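Local coordinates for protein yahD a copper inducible hydrolase (Lactococcus lactis subsp. lactis, PDB 3OG9) that has an alpha/beta-hydrolase fold, binds D-malate and probably acts as a hydrolase, at residues R59-R64 and A113-N118; E77-E82 and M136-F141. All coordinates share one frame; numbering follows the deposited sequence.

Contact 1. Residues R59-R64 and A113-N118. With MLT (D-malate), chain C.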
ATOM      1  N   ARG A  59      11.878   5.894  -2.684  1.00  9.57           N
ATOM      2  CA  ARG A  59      11.413   4.807  -1.787  1.00  8.84           C
ATOM      3  C   ARG A  59      10.739   5.418  -0.567  1.00  8.14           C
ATOM      4  O   ARG A  59      10.954   6.596  -0.261  1.00  9.42           O
ATOM      5  CB  ARG A  59      12.593   3.956  -1.272  1.00  9.63           C
ATOM      6  CG  ARG A  59      13.165   2.922  -2.230  1.00  8.51           C
ATOM      7  CD  ARG A  59      14.280   2.117  -1.539  1.00  9.91           C
ATOM      8  NE  ARG A  59      13.775   1.590  -0.282  1.00  8.77           N
ATOM      9  CZ  ARG A  59      13.100   0.446  -0.158  1.00 10.97           C
ATOM     10  NH1 ARG A  59      12.889  -0.332  -1.207  1.00 12.62           N
ATOM     11  NH2 ARG A  59      12.634   0.080   1.025  1.00 10.78           N
ATOM     12  N   TYR A  60       9.963   4.612   0.158  1.00  7.34           N
ATOM     13  CA  TYR A  60       9.332   5.081   1.403  1.00  6.61           C
ATOM     14  C   TYR A  60      10.166   4.923   2.659  1.00  6.89           C
ATOM     15  O   TYR A  60       9.902   5.591   3.656  1.00  8.20           O
ATOM     16  CB  TYR A  60       7.969   4.427   1.606  1.00  5.77           C
ATOM     17  CG  TYR A  60       6.970   4.975   0.640  1.00  4.86           C
ATOM     18  CD1 TYR A  60       6.320   6.188   0.888  1.00  5.68           C
ATOM     19  CD2 TYR A  60       6.730   4.312  -0.588  1.00  7.23           C
ATOM     20  CE1 TYR A  60       5.426   6.714  -0.044  1.00  5.93           C
ATOM     21  CE2 TYR A  60       5.824   4.837  -1.515  1.00  4.98           C
ATOM     22  CZ  TYR A  60       5.175   6.011  -1.230  1.00  5.74           C
ATOM     23  OH  TYR A  60       4.290   6.531  -2.155  1.00  3.88           O
ATOM     24  N   PHE A  61      11.168   4.053   2.635  1.00  6.92           N
ATOM     25  CA  PHE A  61      12.022   3.840   3.827  1.00  7.20           C
ATOM     26  C   PHE A  61      13.328   3.210   3.373  1.00  7.28           C
ATOM     27  O   PHE A  61      13.429   2.717   2.252  1.00  7.07           O
ATOM     28  CB  PHE A  61      11.300   2.982   4.916  1.00  8.12           C
ATOM     29  CG  PHE A  61      11.064   1.569   4.499  1.00  7.60           C
ATOM     30  CD1 PHE A  61      12.056   0.599   4.683  1.00  8.67           C
ATOM     31  CD2 PHE A  61       9.894   1.216   3.846  1.00  9.75           C
ATOM     32  CE1 PHE A  61      11.876  -0.713   4.256  1.00  9.64           C
ATOM     33  CE2 PHE A  61       9.701  -0.120   3.405  1.00 10.12           C
ATOM     34  CZ  PHE A  61      10.699  -1.091   3.630  1.00 10.71           C
ATOM     35  N   LYS A  62      14.345   3.294   4.219  1.00  8.62           N
ATOM     36  CA  LYS A  62      15.705   2.897   3.823  1.00  8.65           C
ATOM     37  C   LYS A  62      15.903   1.387   3.857  1.00  8.90           C
ATOM     38  O   LYS A  62      15.235   0.680   4.626  1.00  8.65           O
ATOM     39  CB  LYS A  62      16.712   3.547   4.768  1.00  9.32           C
ATOM     40  CG  LYS A  62      16.850   5.040   4.552  1.00 12.40           C
ATOM     41  CD  LYS A  62      17.575   5.696   5.733  1.00 20.11           C
ATOM     42  CE  LYS A  62      19.068   5.791   5.502  1.00 25.90           C
ATOM     43  NZ  LYS A  62      19.790   4.499   5.617  1.00 29.73           N
ATOM     44  N   LEU A  63      16.833   0.913   3.026  1.00  8.47           N
ATOM     45  CA  LEU A  63      17.339  -0.444   3.051  1.00  9.18           C
ATOM     46  C   LEU A  63      18.649  -0.429   3.818  1.00  9.39           C
ATOM     47  O   LEU A  63      19.184   0.659   4.107  1.00 10.21           O
ATOM     48  CB  LEU A  63      17.616  -0.954   1.627  1.00  8.92           C
ATOM     49  CG  LEU A  63      16.326  -1.124   0.785  1.00  9.88           C
ATOM     50  CD1 LEU A  63      16.651  -1.567  -0.631  1.00 11.67           C
ATOM     51  CD2 LEU A  63      15.315  -2.092   1.460  1.00 11.46           C
ATOM     52  N   ARG A  64      19.178  -1.620   4.097  1.00  8.41           N
ATOM     53  CA  ARG A  64      20.401  -1.757   4.910  1.00  8.99           C
ATOM     54  C   ARG A  64      21.795  -1.804   4.202  1.00  9.69           C
ATOM     55  O   ARG A  64      22.798  -1.962   4.875  1.00 10.07           O
ATOM     56  CB  ARG A  64      20.229  -2.823   6.029  1.00  9.03           C
ATOM     57  CG  ARG A  64      19.166  -2.478   7.085  1.00  5.47           C
ATOM     58  CD  ARG A  64      19.441  -3.311   8.355  1.00  7.19           C
ATOM     59  NE  ARG A  64      18.287  -3.367   9.271  1.00  5.41           N
ATOM     60  CZ  ARG A  64      18.003  -2.442  10.176  1.00  7.87           C
ATOM     61  NH1 ARG A  64      18.767  -1.352  10.286  1.00  6.90           N
ATOM     62  NH2 ARG A  64      16.931  -2.608  10.978  1.00  6.90           N
ATOM     63  N   ALA A 113       2.886  -0.547  -1.290  1.00  5.06           N
ATOM     64  CA  ALA A 113       1.919  -1.518  -0.767  1.00  5.45           C
ATOM     65  C   ALA A 113       2.370  -2.011   0.626  1.00  6.86           C
ATOM     66  O   ALA A 113       1.563  -2.153   1.551  1.00  6.79           O
ATOM     67  CB  ALA A 113       1.797  -2.690  -1.743  1.00  6.15           C
ATOM     68  N   ASN A 114       3.672  -2.242   0.764  1.00  5.75           N
ATOM     69  CA  ASN A 114       4.279  -2.723   2.007  1.00  6.28           C
ATOM     70  C   ASN A 114       4.114  -1.748   3.143  1.00  6.30           C
ATOM     71  O   ASN A 114       3.820  -2.147   4.289  1.00  6.07           O
ATOM     72  CB  ASN A 114       5.783  -3.015   1.752  1.00  5.88           C
ATOM     73  CG  ASN A 114       5.968  -4.170   0.807  1.00  7.51           C
ATOM     74  OD1 ASN A 114       5.028  -4.931   0.613  1.00  9.94           O
ATOM     75  ND2 ASN A 114       7.173  -4.329   0.223  1.00  6.95           N
ATOM     76  N   VAL A 115       4.273  -0.472   2.808  0.50  5.87           N
ATOM     77  CA  VAL A 115       4.178   0.622   3.756  0.50  5.96           C
ATOM     78  C   VAL A 115       2.733   0.819   4.212  0.50  6.65           C
ATOM     79  O   VAL A 115       2.474   1.008   5.419  0.50  6.60           O
ATOM     80  CB  VAL A 115       4.848   1.881   3.140  0.50  5.87           C
ATOM     81  CG1 VAL A 115       4.312   3.199   3.702  0.50  5.71           C
ATOM     82  CG2 VAL A 115       6.358   1.771   3.343  0.50  2.71           C
ATOM     83  N   ALA A 116       1.803   0.747   3.256  1.00  6.47           N
ATOM     84  CA  ALA A 116       0.338   0.830   3.545  1.00  7.25           C
ATOM     85  C   ALA A 116      -0.106  -0.301   4.493  1.00  6.98           C
ATOM     86  O   ALA A 116      -0.843  -0.090   5.486  1.00  6.49           O
ATOM     87  CB  ALA A 116      -0.469   0.777   2.249  1.00  7.16           C
ATOM     88  N   LEU A 117       0.348  -1.499   4.157  1.00  6.43           N
ATOM     89  CA  LEU A 117       0.031  -2.696   4.920  1.00  6.71           C
ATOM     90  C   LEU A 117       0.617  -2.646   6.321  1.00  6.29           C
ATOM     91  O   LEU A 117      -0.027  -3.020   7.302  1.00  5.90           O
ATOM     92  CB  LEU A 117       0.555  -3.910   4.185  1.00  5.79           C
ATOM     93  CG  LEU A 117      -0.257  -4.322   2.975  1.00  6.58           C
ATOM     94  CD1 LEU A 117       0.572  -5.360   2.197  1.00  7.05           C
ATOM     95  CD2 LEU A 117      -1.630  -4.872   3.393  1.00  7.69           C
ATOM     96  N   ASN A 118       1.838  -2.137   6.418  1.00  5.41           N
ATOM     97  CA  ASN A 118       2.453  -1.969   7.729  1.00  6.46           C
ATOM     98  C   ASN A 118       1.750  -0.913   8.609  1.00  7.06           C
ATOM     99  O   ASN A 118       1.492  -1.170   9.787  1.00  6.44           O
ATOM    100  CB  ASN A 118       3.949  -1.672   7.566  1.00  6.62           C
ATOM    101  CG  ASN A 118       4.686  -1.657   8.902  1.00  9.61           C
ATOM    102  OD1 ASN A 118       4.833  -0.607   9.521  1.00 10.59           O
ATOM    103  ND2 ASN A 118       5.144  -2.826   9.345  1.00 11.89           N
TER
HETATM  104  C1  MLT C 500      10.475  -3.019  -0.050  1.00 18.36           C
HETATM  105  O1  MLT C 500      11.505  -2.317   0.139  1.00 16.02           O
HETATM  106  O2  MLT C 500       9.346  -2.602   0.305  1.00 13.79           O
HETATM  107  C2  MLT C 500      10.593  -4.387  -0.685  1.00 21.36           C
HETATM  108  O3  MLT C 500      11.942  -4.735  -0.939  1.00 24.21           O
HETATM  109  C3  MLT C 500       9.757  -4.491  -1.961  1.00 22.27           C
HETATM  110  C4  MLT C 500      10.263  -3.617  -3.085  1.00 25.72           C
HETATM  111  O4  MLT C 500      10.168  -4.069  -4.246  1.00 28.98           O
HETATM  112  O5  MLT C 500      10.749  -2.466  -2.926  1.00 22.41           O
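The D-malate pocket is built here between the loop after strand 45-48 and helix 111-121, where Tyr60 and Phe61 pack on Val115. Val115 has two conformers. In the one given, its methyl CG2 makes both contacts between the segments; the other need not make them. CG2 lies 3.6 Å from Tyr60 CB and, at the edge of the other ring, 3.6 Å from Phe61 CD2.

The two segments also share one carboxylate of the ligand. Arg59 holds malate O1 with both terminal nitrogens, NH1 and NH2, each at 2.8 Å. From the helix, Asn114 ND2 gives a nearly straight bond to malate O2 at 2.8 Å (165°). Asn114 OD1 accepts from Met136 N, which fixes the turn of the amide.

The Arg59 chain bends at CG-CD (chi3 52°), and its guanidinium folds back on its own loop. NE, 2.8 Å from Phe61 O, and NH2 both donate to that carbonyl oxygen. Leu63 CG sits over one face of the guanidinium, and NH2 lies above the Phe61 ring, offset toward the rim. With an alanine at Arg59, malate O1 would probably lack its charged mate and Phe61 O both its side-chain donors.

Thr25 and Asn111 add bonds to the ligand. Such a pocket, beside the helix that follows the probable nucleophile elbow, is typical of the alpha/beta-hydrolase active site.

Contact 2. Residues E77-E82 and M136-F141; sequences ESLDEE and MQLEDF
Leu79, near the start of helix 76-97, meets Leu138 and Glu139 of the loop after strand 129-133. Ser78, just before it, faces another loop, that of residues 59-64.

Leu79 comes next and carries the whole helix side of the contact. Its CG lies anti to the backbone N (chi1 174°), which carries both methyls out toward the loop. CD1 is 3.8 Å from Leu138 CD1. CD2 is 3.9 Å from the same Leu138 CD1 and 4.0 Å from Leu138 CB. One methyl of Leu138 thus meets both branches of Leu79, and the two side chains cross at a slant. This apolar pair is buried. Phe61 and Asn118 also touch Leu79, while Phe74 and Asn114 touch Leu138.

The second partner of Leu79 is polar. Its CD2 lies 4.0 Å from Glu139 OE2, a plain van der Waals approach. The Glu139 chain runs extended beyond CG (chi2 162°), which brings OE2 to the leucine methyl. The carboxylate is held from elsewhere: OE2 accepts from Asn118 ND2, and OE1 forms a salt bridge with Arg122.

Asp80 follows. Its OD1 is 6.8 Å from Glu139 OE2, a like charge that it does not touch. A salt bridge to Lys124 probably offsets the charge of Asp80.

No hydrogen bond joins the two segments. The nearest side-chain atom of Leu138 is about 4 Å from the bound malate, and Met136 lines the ligand pocket. This is apolar packing of a helix on a strand-to-strand loop, next to the ligand pocket of an alpha/beta-hydrolase fold.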
ATOM      1  N   GLU A  77      14.001   1.205  11.901  1.00  9.68           N
ATOM      2  CA  GLU A  77      13.956   2.564  12.453  1.00 10.08           C
ATOM      3  C   GLU A  77      13.452   3.569  11.413  1.00  9.20           C
ATOM      4  O   GLU A  77      12.601   4.418  11.719  1.00  8.85           O
ATOM      5  CB  GLU A  77      15.303   2.982  13.038  1.00 11.43           C
ATOM      6  CG  GLU A  77      15.548   2.358  14.434  1.00 12.39           C
ATOM      7  CD  GLU A  77      16.783   2.920  15.162  0.50 10.98           C
ATOM      8  OE1 GLU A  77      17.378   3.924  14.709  0.50 11.18           O
ATOM      9  OE2 GLU A  77      17.154   2.336  16.201  0.50 12.27           O
ATOM     10  N   SER A  78      13.967   3.456  10.190  1.00  8.31           N
ATOM     11  CA  SER A  78      13.517   4.297   9.085  1.00  7.85           C
ATOM     12  C   SER A  78      12.054   4.037   8.805  1.00  7.75           C
ATOM     13  O   SER A  78      11.298   4.990   8.644  1.00  7.82           O
ATOM     14  CB  SER A  78      14.345   4.063   7.822  1.00  7.80           C
ATOM     15  OG  SER A  78      13.883   4.834   6.719  1.00  8.71           O
ATOM     16  N   LEU A  79      11.670   2.764   8.735  1.00  7.45           N
ATOM     17  CA  LEU A  79      10.275   2.396   8.485  1.00  8.07           C
ATOM     18  C   LEU A  79       9.398   3.079   9.503  1.00  7.78           C
ATOM     19  O   LEU A  79       8.375   3.663   9.172  1.00  8.21           O
ATOM     20  CB  LEU A  79      10.074   0.860   8.500  1.00  7.17           C
ATOM     21  CG  LEU A  79       8.634   0.337   8.394  1.00  7.41           C
ATOM     22  CD1 LEU A  79       8.005   0.738   7.058  1.00  7.63           C
ATOM     23  CD2 LEU A  79       8.537  -1.176   8.666  1.00  9.12           C
ATOM     24  N   ASP A  80       9.809   3.029  10.765  1.00  7.48           N
ATOM     25  CA  ASP A  80       8.986   3.622  11.831  1.00  8.92           C
ATOM     26  C   ASP A  80       8.910   5.149  11.683  1.00  8.57           C
ATOM     27  O   ASP A  80       7.817   5.721  11.746  1.00  9.65           O
ATOM     28  CB  ASP A  80       9.531   3.206  13.213  1.00  8.75           C
ATOM     29  CG  ASP A  80       8.664   3.723  14.358  1.00 13.92           C
ATOM     30  OD1 ASP A  80       7.408   3.605  14.288  1.00 16.48           O
ATOM     31  OD2 ASP A  80       9.263   4.280  15.300  1.00 15.49           O
ATOM     32  N   GLU A  81      10.049   5.796  11.417  1.00  8.48           N
ATOM     33  CA  GLU A  81      10.078   7.257  11.276  1.00  9.35           C
ATOM     34  C   GLU A  81       9.234   7.729  10.075  1.00  8.66           C
ATOM     35  O   GLU A  81       8.463   8.697  10.175  1.00  8.51           O
ATOM     36  CB  GLU A  81      11.512   7.778  11.160  1.00  9.95           C
ATOM     37  CG  GLU A  81      12.309   7.621  12.452  1.00 15.60           C
ATOM     38  CD  GLU A  81      13.826   7.513  12.213  0.50 17.72           C
ATOM     39  OE1 GLU A  81      14.310   7.924  11.133  0.50 18.29           O
ATOM     40  OE2 GLU A  81      14.537   7.009  13.115  0.50 19.49           O
ATOM     41  N   GLU A  82       9.366   7.032   8.945  1.00  8.66           N
ATOM     42  CA  GLU A  82       8.711   7.488   7.702  1.00  8.93           C
ATOM     43  C   GLU A  82       7.223   7.206   7.751  1.00  9.04           C
ATOM     44  O   GLU A  82       6.418   7.984   7.209  1.00  8.58           O
ATOM     45  CB  GLU A  82       9.328   6.845   6.464  1.00  9.33           C
ATOM     46  CG  GLU A  82      10.775   7.287   6.210  1.00 11.28           C
ATOM     47  CD  GLU A  82      10.889   8.793   6.008  1.00 15.47           C
ATOM     48  OE1 GLU A  82      10.120   9.392   5.216  1.00 16.20           O
ATOM     49  OE2 GLU A  82      11.746   9.394   6.680  1.00 18.99           O
ATOM     50  N   MET A 136       4.251  -7.557   0.863  1.00  7.11           N
ATOM     51  CA  MET A 136       4.908  -8.527   1.705  1.00  7.57           C
ATOM     52  C   MET A 136       4.918  -8.056   3.136  1.00  7.21           C
ATOM     53  O   MET A 136       4.629  -6.894   3.409  1.00  5.78           O
ATOM     54  CB  MET A 136       6.351  -8.719   1.230  1.00  7.59           C
ATOM     55  CG  MET A 136       7.278  -7.495   1.468  1.00  8.33           C
ATOM     56  SD  MET A 136       8.782  -7.646   0.485  1.00 15.11           S
ATOM     57  CE  MET A 136       9.346  -9.213   1.038  1.00 11.06           C
ATOM     58  N   GLN A 137       5.269  -8.966   4.054  1.00  6.18           N
ATOM     59  CA  GLN A 137       5.504  -8.576   5.444  1.00  7.22           C
ATOM     60  C   GLN A 137       6.892  -7.900   5.593  1.00  7.86           C
ATOM     61  O   GLN A 137       7.896  -8.471   5.180  1.00  9.12           O
ATOM     62  CB  GLN A 137       5.393  -9.822   6.343  1.00  7.59           C
ATOM     63  CG  GLN A 137       5.521  -9.496   7.804  1.00 10.43           C
ATOM     64  CD  GLN A 137       5.738 -10.691   8.658  1.00 17.05           C
ATOM     65  OE1 GLN A 137       6.771 -11.376   8.552  1.00 15.45           O
ATOM     66  NE2 GLN A 137       4.776 -10.958   9.538  1.00 16.48           N
ATOM     67  N   LEU A 138       6.945  -6.713   6.198  1.00  8.17           N
ATOM     68  CA  LEU A 138       8.208  -6.012   6.474  1.00  9.40           C
ATOM     69  C   LEU A 138       8.857  -6.391   7.834  1.00 10.63           C
ATOM     70  O   LEU A 138      10.081  -6.385   7.964  1.00 10.14           O
ATOM     71  CB  LEU A 138       7.953  -4.498   6.447  1.00  8.82           C
ATOM     72  CG  LEU A 138       7.521  -3.985   5.076  1.00  8.48           C
ATOM     73  CD1 LEU A 138       7.393  -2.501   5.157  1.00  8.52           C
ATOM     74  CD2 LEU A 138       8.559  -4.414   3.997  1.00  3.41           C
ATOM     75  N   GLU A 139       8.024  -6.688   8.831  1.00 11.41           N
ATOM     76  CA  GLU A 139       8.487  -7.002  10.167  1.00 13.79           C
ATOM     77  C   GLU A 139       7.470  -7.895  10.894  1.00 15.84           C
ATOM     78  O   GLU A 139       6.266  -7.889  10.581  1.00 14.96           O
ATOM     79  CB  GLU A 139       8.749  -5.702  10.965  1.00 14.07           C
ATOM     80  CG  GLU A 139       7.597  -4.706  10.856  1.00 14.46           C
ATOM     81  CD  GLU A 139       7.600  -3.632  11.942  1.00 17.32           C
ATOM     82  OE1 GLU A 139       8.464  -3.727  12.879  1.00 18.66           O
ATOM     83  OE2 GLU A 139       6.718  -2.718  11.859  1.00 12.05           O
ATOM     84  N   ASP A 140       7.953  -8.664  11.862  1.00 17.11           N
ATOM     85  CA  ASP A 140       7.065  -9.437  12.728  1.00 19.83           C
ATOM     86  C   ASP A 140       6.956  -8.671  14.050  1.00 20.63           C
ATOM     87  O   ASP A 140       7.975  -8.227  14.598  1.00 20.34           O
ATOM     88  CB  ASP A 140       7.642 -10.836  12.941  1.00 21.12           C
ATOM     89  CG  ASP A 140       6.640 -11.804  13.581  1.00 24.36           C
ATOM     90  OD1 ASP A 140       5.431 -11.479  13.668  1.00 29.28           O
ATOM     91  OD2 ASP A 140       7.067 -12.903  13.995  1.00 29.63           O
ATOM     92  N   PHE A 141       5.730  -8.481  14.542  1.00 20.90           N
ATOM     93  CA  PHE A 141       5.481  -7.759  15.797  1.00 22.44           C
ATOM     94  C   PHE A 141       4.140  -8.170  16.401  1.00 23.85           C
ATOM     95  O   PHE A 141       3.398  -8.911  15.781  1.00 23.74           O
ATOM     96  CB  PHE A 141       5.529  -6.234  15.592  1.00 22.34           C
ATOM     97  CG  PHE A 141       4.565  -5.722  14.538  1.00 22.87           C
ATOM     98  CD1 PHE A 141       3.357  -5.124  14.913  1.00 23.33           C
ATOM     99  CD2 PHE A 141       4.874  -5.822  13.172  1.00 22.80           C
ATOM    100  CE1 PHE A 141       2.460  -4.648  13.948  1.00 23.69           C
ATOM    101  CE2 PHE A 141       3.982  -5.343  12.198  1.00 22.72           C
ATOM    102  CZ  PHE A 141       2.777  -4.766  12.585  1.00 21.61           C
TER

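In the fold
From the N terminus, the chain leaves strand 45-48 and enters the loop with residues 59-64. It then forms helix 76-97, which holds 77-82. After strand 105-109 comes helix 111-121, where 113-118 closes contact 1 over 48 intervening residues. Strand 129-133 leads to the loop 136-141, which closes contact 2 over 53. The segments alternate, so the two contacts cross. Their centres are about 7 Å apart, and they touch directly, for example where Phe61 CA packs on Ser78 OG. Together they tie two helices to two loops on one side of the chain's centre, around the malate pocket.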